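Local coordinates for protein 4-hydroxybutyrate CoA-transferase (Porphyromonas gingivalis, PDB 3D3U) that probably transfers coenzyme A between acyl-CoA thioesters and free carboxylates such as acetate or 4-hydroxybutyrate, at residues V122-P127 with N167-S172; T126-G131 with M160-G165; C133-G136 with Y141-A144. One frame throughout, in Å; residues are numbered along the deposited sequence.

Contact 1: residues V122-P127 with N167-S172; sequences VQVSTP and NLIHIS
The pyrrolidine ring of Pro-127 meets Ile-171 through its CG corner, which lies 4.3 Å from Ile-171 CD1; Cys-133 is a further neighbour of both residues. The other ring of the region, the imidazole of His-170, makes no contact with 122-127 and instead packs edge-to-face with Tyr-132. Two small apolar touches make up the contact, with no hydrogen bond or ion pair between the segments.

The second touch joins Val-124 and Ile-169 by one methyl each, Val-124 CG1 standing 3.9 Å from Ile-169 CG2. These side chains cross at about a right angle, so branch meets branch and the chains do not run alongside one another. Ile-169 turns CG1 anti to its backbone N (chi1 -159°); CG1 and CD1 lie farther from Val-124, and the CG2 methyl is the branch that meets it. Val-124 offers CG1 from the position anti to its carbonyl carbon. Their backbones remain well apart, with the CA atoms of Val-124 and Ile-169 separated by 8.5 Å, and only 113 Å² is buried in all, both sides summed. Next to Val-124, Ser-125 OG donates to Thr-126 O over 2.9 Å; the hydroxyl sits above the carbonyl plane, 58° out of it.

Strand 132-134 bonds through its backbone to both segments, Ser-134 to Ser-125 and Cys-133 to Ile-169, consistent with the wide spacing, and so bridges the end of strand 119-125 to strand 168-170. Val-124 also packs on Ala-154 and Val-156 of strand 151-157, its parallel neighbour in the six-stranded sheet, while Ile-171 reaches Tyr-7 of helix 4-10.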
# COMPACT_ATOMS: atom_id res chain seq x y z
N VAL A 122 -17.63 -1.84 2.41
CA VAL A 122 -16.71 -0.90 1.82
C VAL A 122 -17.19 0.52 1.96
O VAL A 122 -18.38 0.82 2.18
CB VAL A 122 -16.53 -1.13 0.30
CG1 VAL A 122 -16.09 -2.54 -0.02
CG2 VAL A 122 -17.78 -0.80 -0.46
N GLN A 123 -16.27 1.44 1.74
CA GLN A 123 -16.67 2.84 1.81
C GLN A 123 -16.56 3.50 0.44
O GLN A 123 -15.52 3.92 0.17
CB GLN A 123 -15.79 3.56 2.85
CG GLN A 123 -16.03 5.02 2.92
CD GLN A 123 -15.33 5.67 4.10
OE1 GLN A 123 -14.27 5.24 4.54
NE2 GLN A 123 -15.92 6.73 4.60
N VAL A 124 -17.55 3.64 -0.41
CA VAL A 124 -17.29 4.38 -1.66
C VAL A 124 -17.69 5.81 -1.64
O VAL A 124 -18.16 6.32 -0.60
CB VAL A 124 -18.08 3.80 -2.77
CG1 VAL A 124 -17.56 2.39 -2.99
CG2 VAL A 124 -19.60 3.74 -2.33
N SER A 125 -17.62 6.42 -2.83
CA SER A 125 -17.94 7.84 -3.05
C SER A 125 -19.34 8.04 -3.67
O SER A 125 -20.02 7.08 -4.10
CB SER A 125 -17.02 8.36 -4.09
OG SER A 125 -17.70 8.26 -5.36
N THR A 126 -19.77 9.31 -3.80
CA THR A 126 -21.06 9.54 -4.45
C THR A 126 -21.00 9.15 -5.93
O THR A 126 -20.05 9.51 -6.63
CB THR A 126 -21.51 10.97 -4.30
OG1 THR A 126 -20.40 11.87 -4.38
CG2 THR A 126 -22.03 11.19 -2.89
N PRO A 127 -22.03 8.42 -6.40
CA PRO A 127 -22.12 7.95 -7.79
C PRO A 127 -22.34 9.09 -8.70
O PRO A 127 -22.68 10.19 -8.28
CB PRO A 127 -23.41 7.14 -7.84
CG PRO A 127 -24.26 7.65 -6.71
CD PRO A 127 -23.24 8.10 -5.62
N ASN A 167 -11.73 1.28 -10.88
CA ASN A 167 -12.03 1.60 -9.51
C ASN A 167 -13.50 1.90 -9.32
O ASN A 167 -13.86 2.70 -8.44
CB ASN A 167 -11.26 2.85 -9.14
CG ASN A 167 -11.01 2.92 -7.68
OD1 ASN A 167 -11.28 1.93 -6.94
ND2 ASN A 167 -10.55 4.09 -7.23
N LEU A 168 -14.38 1.33 -10.11
CA LEU A 168 -15.79 1.74 -10.02
C LEU A 168 -16.64 0.59 -9.55
O LEU A 168 -16.25 -0.57 -9.72
CB LEU A 168 -16.32 2.22 -11.36
CG LEU A 168 -16.07 3.66 -11.75
CD1 LEU A 168 -14.74 4.19 -11.22
CD2 LEU A 168 -16.21 3.79 -13.29
N ILE A 169 -17.81 0.92 -9.01
CA ILE A 169 -18.80 -0.09 -8.70
C ILE A 169 -20.20 0.48 -8.87
O ILE A 169 -20.55 1.58 -8.39
CB ILE A 169 -18.51 -0.63 -7.28
CG1 ILE A 169 -19.12 -2.00 -7.03
CG2 ILE A 169 -18.83 0.45 -6.15
CD1 ILE A 169 -20.53 -1.94 -6.84
N HIS A 170 -21.02 -0.23 -9.59
CA HIS A 170 -22.32 0.34 -9.88
C HIS A 170 -23.25 0.24 -8.68
O HIS A 170 -23.13 -0.68 -7.84
CB HIS A 170 -22.97 -0.32 -11.09
CG HIS A 170 -24.22 0.37 -11.52
ND1 HIS A 170 -24.22 1.48 -12.34
CD2 HIS A 170 -25.52 0.12 -11.23
CE1 HIS A 170 -25.46 1.87 -12.54
NE2 HIS A 170 -26.27 1.06 -11.88
N ILE A 171 -24.19 1.21 -8.65
CA ILE A 171 -25.18 1.31 -7.57
C ILE A 171 -26.00 0.05 -7.44
O ILE A 171 -26.34 -0.35 -6.35
CB ILE A 171 -26.01 2.69 -7.63
CG1 ILE A 171 -26.33 3.13 -6.24
CG2 ILE A 171 -27.35 2.67 -8.37
CD1 ILE A 171 -25.09 3.55 -5.59
N SER A 172 -26.27 -0.61 -8.56
CA SER A 172 -27.06 -1.80 -8.50
C SER A 172 -26.36 -2.99 -7.82
O SER A 172 -27.04 -3.89 -7.43
CB SER A 172 -27.86 -2.08 -9.82
OG SER A 172 -27.08 -2.29 -11.02

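Contact 2: residues T126-G131 with M160-G165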
# COMPACT_ATOMS: atom_id res chain seq x y z
N THR A 126 -19.77 9.31 -3.80
CA THR A 126 -21.06 9.54 -4.45
C THR A 126 -21.00 9.15 -5.93
O THR A 126 -20.05 9.51 -6.63
CB THR A 126 -21.51 10.97 -4.30
OG1 THR A 126 -20.40 11.87 -4.38
CG2 THR A 126 -22.03 11.19 -2.89
N PRO A 127 -22.03 8.42 -6.40
CA PRO A 127 -22.12 7.95 -7.79
C PRO A 127 -22.34 9.09 -8.70
O PRO A 127 -22.68 10.19 -8.28
CB PRO A 127 -23.41 7.14 -7.84
CG PRO A 127 -24.26 7.65 -6.71
CD PRO A 127 -23.24 8.10 -5.62
N ASN A 128 -22.14 8.82 -9.97
CA ASN A 128 -21.93 9.86 -10.95
C ASN A 128 -23.20 9.76 -11.79
O ASN A 128 -24.11 9.05 -11.40
CB ASN A 128 -20.68 9.57 -11.78
CG ASN A 128 -20.91 8.43 -12.74
OD1 ASN A 128 -22.04 8.14 -13.10
ND2 ASN A 128 -19.85 7.80 -13.19
N GLU A 129 -23.22 10.42 -12.94
CA GLU A 129 -24.48 10.61 -13.68
C GLU A 129 -25.09 9.28 -14.18
O GLU A 129 -26.30 9.21 -14.50
CB GLU A 129 -24.23 11.57 -14.83
CG GLU A 129 -25.46 12.16 -15.42
CD GLU A 129 -25.14 12.90 -16.70
OE1 GLU A 129 -26.11 13.41 -17.37
OE2 GLU A 129 -23.91 12.96 -17.06
N GLU A 130 -24.25 8.23 -14.25
CA GLU A 130 -24.65 6.87 -14.68
C GLU A 130 -24.83 5.89 -13.52
O GLU A 130 -24.90 4.71 -13.76
CB GLU A 130 -23.66 6.28 -15.68
CG GLU A 130 -23.57 7.12 -16.94
CD GLU A 130 -22.43 8.15 -16.86
OE1 GLU A 130 -21.48 8.00 -17.69
OE2 GLU A 130 -22.45 9.08 -15.96
N GLY A 131 -24.86 6.36 -12.28
CA GLY A 131 -25.04 5.48 -11.20
C GLY A 131 -23.81 4.70 -10.81
O GLY A 131 -23.90 3.63 -10.18
N MET A 160 -15.80 11.09 0.22
CA MET A 160 -14.84 10.15 -0.47
C MET A 160 -14.58 10.70 -1.86
O MET A 160 -15.54 10.90 -2.58
CB MET A 160 -15.40 8.71 -0.61
CG MET A 160 -14.44 7.77 -1.34
SD MET A 160 -12.81 7.55 -0.46
CE MET A 160 -13.24 6.67 0.98
N PRO A 161 -13.34 10.95 -2.24
CA PRO A 161 -12.99 11.38 -3.60
C PRO A 161 -13.29 10.36 -4.70
O PRO A 161 -13.34 9.17 -4.46
CB PRO A 161 -11.46 11.56 -3.53
CG PRO A 161 -11.06 10.91 -2.40
CD PRO A 161 -12.13 10.89 -1.40
N PHE A 162 -13.42 10.85 -5.91
CA PHE A 162 -13.75 10.04 -7.01
C PHE A 162 -12.51 9.96 -7.81
O PHE A 162 -12.07 10.98 -8.34
CB PHE A 162 -14.83 10.71 -7.87
CG PHE A 162 -15.47 9.77 -8.89
CD1 PHE A 162 -14.90 9.56 -10.15
CD2 PHE A 162 -16.64 9.09 -8.58
CE1 PHE A 162 -15.46 8.70 -11.09
CE2 PHE A 162 -17.20 8.23 -9.53
CZ PHE A 162 -16.60 8.05 -10.78
N ILE A 163 -12.03 8.73 -7.97
CA ILE A 163 -10.83 8.39 -8.71
C ILE A 163 -11.12 7.19 -9.62
O ILE A 163 -11.88 6.24 -9.28
CB ILE A 163 -9.80 7.98 -7.69
CG1 ILE A 163 -9.68 9.03 -6.60
CG2 ILE A 163 -8.45 7.59 -8.34
CD1 ILE A 163 -8.61 8.67 -5.73
N GLY A 164 -10.44 7.19 -10.76
CA GLY A 164 -10.87 6.39 -11.90
C GLY A 164 -9.92 5.27 -12.04
O GLY A 164 -9.34 4.88 -11.04
N GLY A 165 -9.71 4.79 -13.25
CA GLY A 165 -9.08 3.50 -13.44
C GLY A 165 -10.10 2.40 -13.18
O GLY A 165 -11.32 2.61 -13.29
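A type I beta turn from Asn-128 to Gly-131, in the connection between strands 119-125 and 132-134, brings Asn-128 against the ring of Phe-162. As modelled, the amide nitrogen does the touching: Asn-128 ND2 is 4.1 Å from Phe-162 CZ, at the far end of the ring from its attachment. Amide and ring planes are 43° apart, and the approach is oblique. Farther back on the same ring, the carbonyl oxygen of Thr-126 comes obliquely to CD2, with Thr-126 O and Phe-162 CD2 4.0 Å apart. The phenyl group thus borders one backbone oxygen and one side-chain amide, and nothing across the contact qualifies as a hydrogen bond.

The turn itself is closed by the backbone bond from Gly-131 N to Asn-128 O, 2.9 Å long. Asn-128 CG stands between its backbone N and carbonyl carbon (chi1 73°), the crowded position, and this folds the amide back over the turn, where OD1 accepts from Glu-130 N in an Asx turn. That bond is modelled very short, so its exact length is doubtful. Gly-131 leaves the turn with a positive phi of 78°, a backbone shape in which a CB would be jammed against the carbonyl O of Glu-130.

On the other segment, Phe-162 carries CG anti to its backbone N (chi1 -166°), extending the ring toward the turn, where it also touches Ser-125 and Ser-134. Its backbone N is bonded to Asn-282 OD1, and Gly-164 pairs through its backbone with Cys-289 where the weakly bonded strand 164-165 borders the mixed sheet. Met-160 leads its side chain away to Gln-123, Ser-125 and Ile-184.

Contact 3: residues C133-G136 with Y141-A144; sequences CSFG and YTKA
Lys-143 sets CB over one face of the Phe-135 ring, and its later methylenes run past the CD1-CE1 rim. The CB is 4.2 Å from the centroid of that ring and 27° off the ring normal, a CH-pi contact, and the closest approach at this end is Lys-143 CB to Phe-135 CE1 at 3.8 Å. Farther along the chain, Lys-143 CD also lies 3.8 Å from Phe-135 CE1. The two side chains cross at about a right angle. With CG anti to the backbone N (chi1 160°) and the next torsions also extended, the lysine stays beside CE1 as far as CE, and the bend at chi4 places NZ, which forms a salt bridge with Glu-147 and a long, weak ion pair with Glu-166. At the CD2 side of the phenylalanine Thr-142 comes in obliquely, its OG1 4.0 Å from Phe-135 CD2.

Behind the ring, the backbone of 133-136 is fixed by an ST turn: Gly-136 N donates to Ser-134 OG over 2.6 Å at a fairly straight 161°. That hydroxyl also bonds to Ile-163 O, while Gly-136 O receives Asn-167 ND2. On the other segment, Asp-140 OD1 accepts from Thr-142 N at the start of the helix.

Phe-135 also packs on Val-124 of strand 119-125 and on Asn-167. The ring lies between the end of strand 132-134, antiparallel partner of 168-170, and the first turn of helix 142-148, the helix of the beta-alpha-beta crossover joining parallel neighbours 119-125 and 151-157.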
# COMPACT_ATOMS: atom_id res chain seq x y z
N CYS A 133 -20.45 4.44 -8.66
CA CYS A 133 -19.56 4.94 -7.63
C CYS A 133 -18.14 4.41 -7.75
O CYS A 133 -17.86 3.36 -8.43
CB CYS A 133 -20.02 4.44 -6.28
SG CYS A 133 -21.69 4.87 -5.79
N SER A 134 -17.27 5.07 -6.99
CA SER A 134 -15.82 4.83 -7.06
C SER A 134 -15.38 4.35 -5.76
O SER A 134 -15.86 4.87 -4.74
CB SER A 134 -14.99 6.16 -7.29
OG SER A 134 -13.58 5.94 -7.02
N PHE A 135 -14.38 3.48 -5.80
CA PHE A 135 -13.79 3.02 -4.57
C PHE A 135 -12.97 4.11 -3.92
O PHE A 135 -12.55 3.93 -2.79
CB PHE A 135 -13.02 1.73 -4.79
CG PHE A 135 -13.94 0.55 -4.90
CD1 PHE A 135 -14.18 -0.06 -6.13
CD2 PHE A 135 -14.63 0.09 -3.80
CE1 PHE A 135 -15.11 -1.09 -6.22
CE2 PHE A 135 -15.52 -0.94 -3.89
CZ PHE A 135 -15.77 -1.52 -5.10
N GLY A 136 -12.76 5.23 -4.61
CA GLY A 136 -11.95 6.34 -4.09
C GLY A 136 -10.50 5.99 -3.84
O GLY A 136 -9.75 5.57 -4.77
N TYR A 141 -7.58 -4.69 -2.19
CA TYR A 141 -8.25 -6.04 -2.09
C TYR A 141 -9.72 -5.83 -1.92
O TYR A 141 -10.53 -6.79 -1.94
CB TYR A 141 -7.78 -6.87 -0.91
CG TYR A 141 -8.11 -6.26 0.42
CD1 TYR A 141 -9.32 -6.43 1.03
CD2 TYR A 141 -7.17 -5.59 1.15
CE1 TYR A 141 -9.57 -5.91 2.27
CE2 TYR A 141 -7.45 -5.08 2.42
CZ TYR A 141 -8.63 -5.25 2.94
OH TYR A 141 -8.86 -4.74 4.18
N THR A 142 -10.01 -4.56 -1.68
CA THR A 142 -11.31 -4.18 -1.42
C THR A 142 -12.22 -4.28 -2.67
O THR A 142 -13.39 -4.55 -2.54
CB THR A 142 -11.41 -2.82 -0.65
OG1 THR A 142 -12.44 -2.05 -1.27
CG2 THR A 142 -10.19 -1.88 -0.80
N LYS A 143 -11.76 -4.12 -3.88
CA LYS A 143 -12.73 -4.24 -4.92
C LYS A 143 -12.96 -5.71 -5.27
O LYS A 143 -14.11 -6.12 -5.64
CB LYS A 143 -12.24 -3.52 -6.13
CG LYS A 143 -12.85 -3.89 -7.43
CD LYS A 143 -12.57 -2.81 -8.39
CE LYS A 143 -13.62 -2.74 -9.47
NZ LYS A 143 -13.40 -3.76 -10.50
N ALA A 144 -11.90 -6.52 -5.18
CA ALA A 144 -12.07 -7.92 -5.40
C ALA A 144 -13.06 -8.51 -4.41
O ALA A 144 -13.86 -9.40 -4.70
CB ALA A 144 -10.82 -8.56 -5.25

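All three contacts lie in the N-terminal acetyl-CoA hydrolase/transferase domain, on one side of the chain's centre. The centres of contacts 1 and 2 lie about 7 Å apart, as do those of contacts 1 and 3; those of contacts 2 and 3 are about 11 Å apart. Contacts 1 and 2 share Thr-126 and Pro-127, and contact 3 is nested along the chain inside the loops closed by both. The antiparallel pair of strands 132-134 and 168-170 joins contacts 1 and 3. Together they link the end of strand 119-125 to helix 142-148 and to segment 160-165, which leads into the mixed sheet.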